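Local coordinates for DegV family protein (Thermus thermophilus, PDB 2DT8), which binds fatty acids such as palmitic acid, as a lipid-binding member of the DegV family, at residues 6-10 with 86-90. Sequence-based numbering, arbitrary orientation.
Sequences VTDST and LHISG
D8 meets H87 and I88 through one carboxylate oxygen. H87 ND1 donates to D8 OD2 at 2.7 Å; the acceptor lies in the ring plane, and carboxylate and imidazole are only 18° apart, so the pair is nearly coplanar. That bond uses the anti lone pair of OD2, while the syn lone pair takes the longer but nearly straight bond from I88 N (3.3 Å). With chi1 at 62°, CG of D8 sits between its own N and carbonyl carbon, and chi2 at 74° brings OD1 to T10 N, which donates to it at 2.8 Å, an Asx turn. T10 OG1 also lies very close to OD1, too close for the bond to be trusted in detail, and packs on I88 CB at 3.4 Å. Replacing D8 by an alanine is likely to leave the buried H87 ND1 and I88 N without their shared acceptor and to remove the Asx turn to T10 N. One step back, L86 N bonds V6 O (2.9 Å), and T7 OG1, anti to its own N, reaches L86 O at 2.8 Å, tilted out of the carbonyl plane. Further out, S85 OG bonds H87 NE2, F69 meets the imidazole nearly perpendicularly, and I88 touches the bound palmitic acid. The contact thus joins the C-terminal ends of parallel strands 3-8 and 82-87 in the mixed sheet of the alpha/beta DegV fold, beside its fatty-acid site.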
ATOM      1  N   VAL A   6      -6.152  -8.981 -10.460  1.00  5.47           N
ATOM      2  CA  VAL A   6      -4.754  -8.703 -10.749  1.00  4.45           C
ATOM      3  C   VAL A   6      -4.372  -7.458  -9.951  1.00  5.94           C
ATOM      4  O   VAL A   6      -5.176  -6.540  -9.785  1.00  5.77           O
ATOM      5  CB  VAL A   6      -4.518  -8.395 -12.253  1.00  4.65           C
ATOM      6  CG1 VAL A   6      -3.075  -7.900 -12.475  1.00  5.24           C
ATOM      7  CG2 VAL A   6      -4.788  -9.637 -13.087  1.00  5.80           C
ATOM      8  N   THR A   7      -3.170  -7.459  -9.397  1.00  4.89           N
ATOM      9  CA  THR A   7      -2.683  -6.289  -8.690  1.00  3.47           C
ATOM     10  C   THR A   7      -1.185  -6.190  -8.970  1.00  5.36           C
ATOM     11  O   THR A   7      -0.660  -6.960  -9.781  1.00  7.65           O
ATOM     12  CB  THR A   7      -2.980  -6.372  -7.156  1.00  4.75           C
ATOM     13  OG1 THR A   7      -2.651  -5.119  -6.537  1.00  4.73           O
ATOM     14  CG2 THR A   7      -2.180  -7.496  -6.496  1.00  5.12           C
ATOM     15  N   ASP A   8      -0.507  -5.231  -8.353  1.00  5.16           N
ATOM     16  CA  ASP A   8       0.936  -5.101  -8.541  1.00  5.01           C
ATOM     17  C   ASP A   8       1.624  -5.454  -7.224  1.00  6.32           C
ATOM     18  O   ASP A   8       0.967  -5.555  -6.179  1.00  6.30           O
ATOM     19  CB  ASP A   8       1.294  -3.691  -9.022  1.00  7.81           C
ATOM     20  CG  ASP A   8       0.913  -2.627  -8.032  1.00  8.77           C
ATOM     21  OD1 ASP A   8       1.611  -2.513  -7.008  1.00 10.94           O
ATOM     22  OD2 ASP A   8      -0.088  -1.907  -8.262  1.00  7.73           O
ATOM     23  N   SER A   9       2.940  -5.643  -7.264  1.00  4.28           N
ATOM     24  CA  SER A   9       3.672  -6.049  -6.071  1.00  5.14           C
ATOM     25  C   SER A   9       3.623  -5.074  -4.903  1.00  5.84           C
ATOM     26  O   SER A   9       3.842  -5.481  -3.758  1.00  5.57           O
ATOM     27  CB  SER A   9       5.130  -6.362  -6.430  1.00  5.69           C
ATOM     28  OG  SER A   9       5.827  -5.207  -6.832  1.00  5.16           O
ATOM     29  N   THR A  10       3.335  -3.803  -5.165  1.00  4.38           N
ATOM     30  CA  THR A  10       3.286  -2.848  -4.066  1.00  6.00           C
ATOM     31  C   THR A  10       2.063  -3.021  -3.172  1.00  4.58           C
ATOM     32  O   THR A  10       1.919  -2.305  -2.188  1.00  6.66           O
ATOM     33  CB  THR A  10       3.386  -1.357  -4.534  1.00  9.37           C
ATOM     34  OG1 THR A  10       2.178  -0.959  -5.193  1.00 10.73           O
ATOM     35  CG2 THR A  10       4.573  -1.171  -5.466  1.00  8.36           C
ATOM     36  N   LEU A  86      -6.395  -3.901  -9.661  1.00  4.00           N
ATOM     37  CA  LEU A  86      -6.300  -2.908  -8.582  1.00  4.66           C
ATOM     38  C   LEU A  86      -4.847  -2.481  -8.366  1.00  4.53           C
ATOM     39  O   LEU A  86      -3.949  -3.298  -8.214  1.00  5.00           O
ATOM     40  CB  LEU A  86      -6.860  -3.486  -7.279  1.00  6.24           C
ATOM     41  CG  LEU A  86      -8.372  -3.328  -7.099  1.00 12.13           C
ATOM     42  CD1 LEU A  86      -9.108  -3.940  -8.267  1.00 13.20           C
ATOM     43  CD2 LEU A  86      -8.802  -3.972  -5.792  1.00 11.34           C
ATOM     44  N   HIS A  87      -4.690  -1.145  -8.351  1.00  4.42           N
ATOM     45  CA  HIS A  87      -3.346  -0.630  -8.168  1.00  4.42           C
ATOM     46  C   HIS A  87      -2.969   0.616  -7.298  1.00  5.48           C
ATOM     47  O   HIS A  87      -3.826   1.414  -6.939  1.00  4.52           O
ATOM     48  CB  HIS A  87      -2.856  -0.301  -9.593  1.00  4.31           C
ATOM     49  CG  HIS A  87      -2.831  -1.578 -10.390  1.00  4.66           C
ATOM     50  ND1 HIS A  87      -1.897  -2.546 -10.217  1.00  5.38           N
ATOM     51  CD2 HIS A  87      -3.714  -1.989 -11.396  1.00  4.62           C
ATOM     52  CE1 HIS A  87      -2.213  -3.517 -11.097  1.00  4.93           C
ATOM     53  NE2 HIS A  87      -3.294  -3.210 -11.817  1.00  5.03           N
ATOM     54  N   ILE A  88      -1.657   0.712  -7.017  1.00  5.09           N
ATOM     55  CA  ILE A  88      -1.229   1.812  -6.177  1.00  4.42           C
ATOM     56  C   ILE A  88      -1.679   3.093  -6.870  1.00  4.96           C
ATOM     57  O   ILE A  88      -1.810   3.177  -8.096  1.00  5.07           O
ATOM     58  CB  ILE A  88       0.305   1.681  -6.165  1.00  3.23           C
ATOM     59  CG1 ILE A  88       0.910   2.917  -5.499  1.00  5.90           C
ATOM     60  CG2 ILE A  88       0.880   1.512  -7.594  1.00  5.51           C
ATOM     61  CD1 ILE A  88       2.410   2.744  -5.187  1.00  7.56           C
ATOM     62  N   SER A  89      -1.865   4.104  -6.037  1.00  4.91           N
ATOM     63  CA  SER A  89      -2.251   5.443  -6.452  1.00  5.60           C
ATOM     64  C   SER A  89      -1.565   5.956  -7.716  1.00  7.23           C
ATOM     65  O   SER A  89      -0.335   5.912  -7.842  1.00  5.89           O
ATOM     66  CB  SER A  89      -1.961   6.424  -5.319  1.00  7.22           C
ATOM     67  OG  SER A  89      -2.201   7.756  -5.734  1.00  7.44           O
ATOM     68  N   GLY A  90      -2.377   6.473  -8.637  1.00  6.31           N
ATOM     69  CA  GLY A  90      -1.852   7.035  -9.867  1.00  5.91           C
ATOM     70  C   GLY A  90      -0.968   8.275  -9.714  1.00 10.26           C
ATOM     71  O   GLY A  90      -0.271   8.691 -10.629  1.00 11.43           O
TER